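Local coordinates for protein oxidoreductase (Azotobacter vinelandii, PDB 7D5N) that probably oxidises myo-inositol with NAD(+) as hydride acceptor, as an inositol dehydrogenase homolog of the Gfo/Idh/MocA family that binds NADH and myo-inositol, at residues 160-165 / 278-283. Sequence-based numbering, arbitrary orientation.
Sequences GELGEI and SRASLE
L162 meets 278-283 through both its carbonyl oxygen and its side chain. The oxygen takes the backbone N-H of R279 (N to L162 O 2.9 Å) and a weak second bond from the N-H of A280. The side chain forms the tightly packed part: both methyls, CD1 and CD2, lie against the branch point of L282, with L162 CD1 3.7 Å from L282 CG, and the two leucines cross at about a right angle. L162 CG also lies 3.4 Å from A280 O. V275, F294 and I157 touch the same leucine, so it plugs the junction between helix 148-158 and the sheet. Shortening L162 to an alanine is likely to leave the branch of L282 without these methyls and open a gap beneath the turn.

Toward solvent the contact is looser and polar. R279 places CG anti to its own N (chi1 166°) and runs extended along the turn; its NH1 reaches E161 O at 2.7 Å, on a lone pair in the carbonyl plane, with the acceptor 8° out of the guanidinium plane. The E161 carboxylate turns instead to H312. At the other end, S278 OG accepts the N-H of E164 (N to OG 2.9 Å) while S278 N donates to E164 O at 2.8 Å, pairing the two residues reciprocally. Next to E164, G163, with its positive phi, closes the type I turn, its N bonded to G160 O; a CB there would collide with S278 OG.

Within the C-terminal alpha/beta domain, far from the cofactor and inositol sites, the turn after helix 148-158, which ends in a Schellman motif at G160, meets the bend between antiparallel strands 271-277 and 280-285. Four of the five hydrogen bonds end on main-chain carbonyls, so the polar match probably rests largely on backbone shape.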
ATOM      1  N   GLY B 160      21.531  14.327 -11.964  1.00 19.89           N
ATOM      2  CA  GLY B 160      20.638  14.448 -13.136  1.00 20.23           C
ATOM      3  C   GLY B 160      19.751  13.227 -13.345  1.00 20.67           C
ATOM      4  O   GLY B 160      19.177  13.100 -14.439  1.00 19.19           O
ATOM      5  N   GLU B 161      19.566  12.377 -12.328  1.00 19.99           N
ATOM      6  CA  GLU B 161      18.787  11.121 -12.486  1.00 21.50           C
ATOM      7  C   GLU B 161      17.307  11.430 -12.733  1.00 20.13           C
ATOM      8  O   GLU B 161      16.621  10.550 -13.280  1.00 19.37           O
ATOM      9  CB  GLU B 161      18.972  10.177 -11.292  1.00 22.82           C
ATOM     10  CG  GLU B 161      20.407   9.696 -11.143  1.00 24.71           C
ATOM     11  CD  GLU B 161      20.695   8.731  -9.997  1.00 28.14           C
ATOM     12  OE1 GLU B 161      19.894   7.805  -9.822  1.00 32.61           O
ATOM     13  OE2 GLU B 161      21.734   8.914  -9.269  1.00 30.59           O
ATOM     14  N   LEU B 162      16.812  12.622 -12.384  1.00 19.18           N
ATOM     15  CA  LEU B 162      15.390  12.972 -12.652  1.00 17.91           C
ATOM     16  C   LEU B 162      15.258  13.749 -13.966  1.00 17.69           C
ATOM     17  O   LEU B 162      14.114  14.085 -14.336  1.00 15.84           O
ATOM     18  CB  LEU B 162      14.831  13.804 -11.501  1.00 19.38           C
ATOM     19  CG  LEU B 162      14.228  13.013 -10.341  1.00 22.84           C
ATOM     20  CD1 LEU B 162      15.095  11.853  -9.946  1.00 23.07           C
ATOM     21  CD2 LEU B 162      13.977  13.936  -9.157  1.00 21.95           C
ATOM     22  N   GLY B 163      16.372  14.049 -14.630  1.00 16.73           N
ATOM     23  CA  GLY B 163      16.366  14.998 -15.749  1.00 17.08           C
ATOM     24  C   GLY B 163      16.245  16.415 -15.227  1.00 18.60           C
ATOM     25  O   GLY B 163      16.743  16.692 -14.118  1.00 19.52           O
ATOM     26  N   GLU B 164      15.613  17.295 -15.994  1.00 20.26           N
ATOM     27  CA  GLU B 164      15.429  18.713 -15.603  1.00 21.05           C
ATOM     28  C   GLU B 164      14.269  18.798 -14.596  1.00 20.80           C
ATOM     29  O   GLU B 164      13.182  18.263 -14.878  1.00 18.83           O
ATOM     30  CB  GLU B 164      15.149  19.570 -16.840  1.00 24.54           C
ATOM     31  CG  GLU B 164      14.863  21.020 -16.460  1.00 30.01           C
ATOM     32  CD  GLU B 164      14.743  22.040 -17.584  1.00 34.04           C
ATOM     33  OE1 GLU B 164      14.440  21.637 -18.733  1.00 35.86           O
ATOM     34  OE2 GLU B 164      14.908  23.257 -17.288  1.00 38.16           O
ATOM     35  N   ILE B 165      14.466  19.462 -13.467  1.00 19.12           N
ATOM     36  CA  ILE B 165      13.414  19.536 -12.416  1.00 19.55           C
ATOM     37  C   ILE B 165      12.306  20.480 -12.884  1.00 18.53           C
ATOM     38  O   ILE B 165      12.599  21.611 -13.317  1.00 16.76           O
ATOM     39  CB  ILE B 165      14.018  19.975 -11.071  1.00 20.73           C
ATOM     40  CG1 ILE B 165      15.185  19.070 -10.662  1.00 19.23           C
ATOM     41  CG2 ILE B 165      12.930  20.046 -10.011  1.00 21.88           C
ATOM     42  CD1 ILE B 165      14.877  17.609 -10.673  1.00 18.86           C
ATOM     43  N   SER B 278      11.950  15.942 -15.800  1.00 16.50           N
ATOM     44  CA  SER B 278      11.599  15.609 -17.198  1.00 17.17           C
ATOM     45  C   SER B 278      11.672  14.093 -17.408  1.00 17.09           C
ATOM     46  O   SER B 278      10.942  13.597 -18.276  1.00 18.26           O
ATOM     47  CB  SER B 278      12.486  16.366 -18.161  1.00 17.99           C
ATOM     48  OG  SER B 278      13.849  16.030 -17.972  1.00 18.52           O
ATOM     49  N   ARG B 279      12.502  13.372 -16.654  1.00 18.01           N
ATOM     50  CA  ARG B 279      12.731  11.917 -16.875  1.00 18.48           C
ATOM     51  C   ARG B 279      12.031  11.090 -15.801  1.00 16.12           C
ATOM     52  O   ARG B 279      11.614   9.957 -16.100  1.00 16.27           O
ATOM     53  CB  ARG B 279      14.231  11.605 -16.917  1.00 21.77           C
ATOM     54  CG  ARG B 279      14.562  10.121 -16.793  1.00 25.47           C
ATOM     55  CD  ARG B 279      16.008   9.817 -16.461  1.00 27.43           C
ATOM     56  NE  ARG B 279      16.271   8.374 -16.512  1.00 28.59           N
ATOM     57  CZ  ARG B 279      16.775   7.618 -15.525  1.00 30.41           C
ATOM     58  NH1 ARG B 279      17.120   8.123 -14.345  1.00 25.99           N
ATOM     59  NH2 ARG B 279      16.954   6.328 -15.742  1.00 31.00           N
ATOM     60  N   ALA B 280      11.929  11.595 -14.583  1.00 14.72           N
ATOM     61  CA  ALA B 280      11.503  10.765 -13.442  1.00 13.92           C
ATOM     62  C   ALA B 280      11.087  11.621 -12.258  1.00 14.14           C
ATOM     63  O   ALA B 280      11.420  12.820 -12.220  1.00 13.58           O
ATOM     64  CB  ALA B 280      12.635   9.859 -13.036  1.00 14.32           C
ATOM     65  N   SER B 281      10.421  10.972 -11.315  1.00 14.20           N
ATOM     66  CA  SER B 281       9.954  11.572 -10.047  1.00 15.19           C
ATOM     67  C   SER B 281      10.531  10.784  -8.867  1.00 15.43           C
ATOM     68  O   SER B 281      10.802   9.566  -8.990  1.00 14.78           O
ATOM     69  CB  SER B 281       8.455  11.655  -9.993  1.00 15.45           C
ATOM     70  OG  SER B 281       7.954  12.541 -10.984  1.00 17.74           O
ATOM     71  N   LEU B 282      10.690  11.478  -7.745  1.00 15.19           N
ATOM     72  CA  LEU B 282      11.020  10.886  -6.432  1.00 15.98           C
ATOM     73  C   LEU B 282       9.907  11.289  -5.478  1.00 16.05           C
ATOM     74  O   LEU B 282       9.388  12.413  -5.614  1.00 14.73           O
ATOM     75  CB  LEU B 282      12.334  11.468  -5.920  1.00 18.23           C
ATOM     76  CG  LEU B 282      13.610  11.059  -6.626  1.00 20.34           C
ATOM     77  CD1 LEU B 282      14.785  11.745  -5.948  1.00 20.51           C
ATOM     78  CD2 LEU B 282      13.768   9.552  -6.661  1.00 22.45           C
ATOM     79  N   GLU B 283       9.557  10.432  -4.532  1.00 15.47           N
ATOM     80  CA  GLU B 283       8.538  10.807  -3.540  1.00 16.39           C
ATOM     81  C   GLU B 283       8.909  10.174  -2.219  1.00 15.70           C
ATOM     82  O   GLU B 283       9.177   8.957  -2.188  1.00 15.86           O
ATOM     83  CB  GLU B 283       7.126  10.398  -3.944  1.00 18.70           C
ATOM     84  CG  GLU B 283       6.088  10.989  -3.007  1.00 19.98           C
ATOM     85  CD  GLU B 283       4.654  10.950  -3.496  1.00 22.80           C
ATOM     86  OE1 GLU B 283       4.446  10.965  -4.719  1.00 23.32           O
ATOM     87  OE2 GLU B 283       3.746  10.940  -2.644  1.00 24.17           O
TER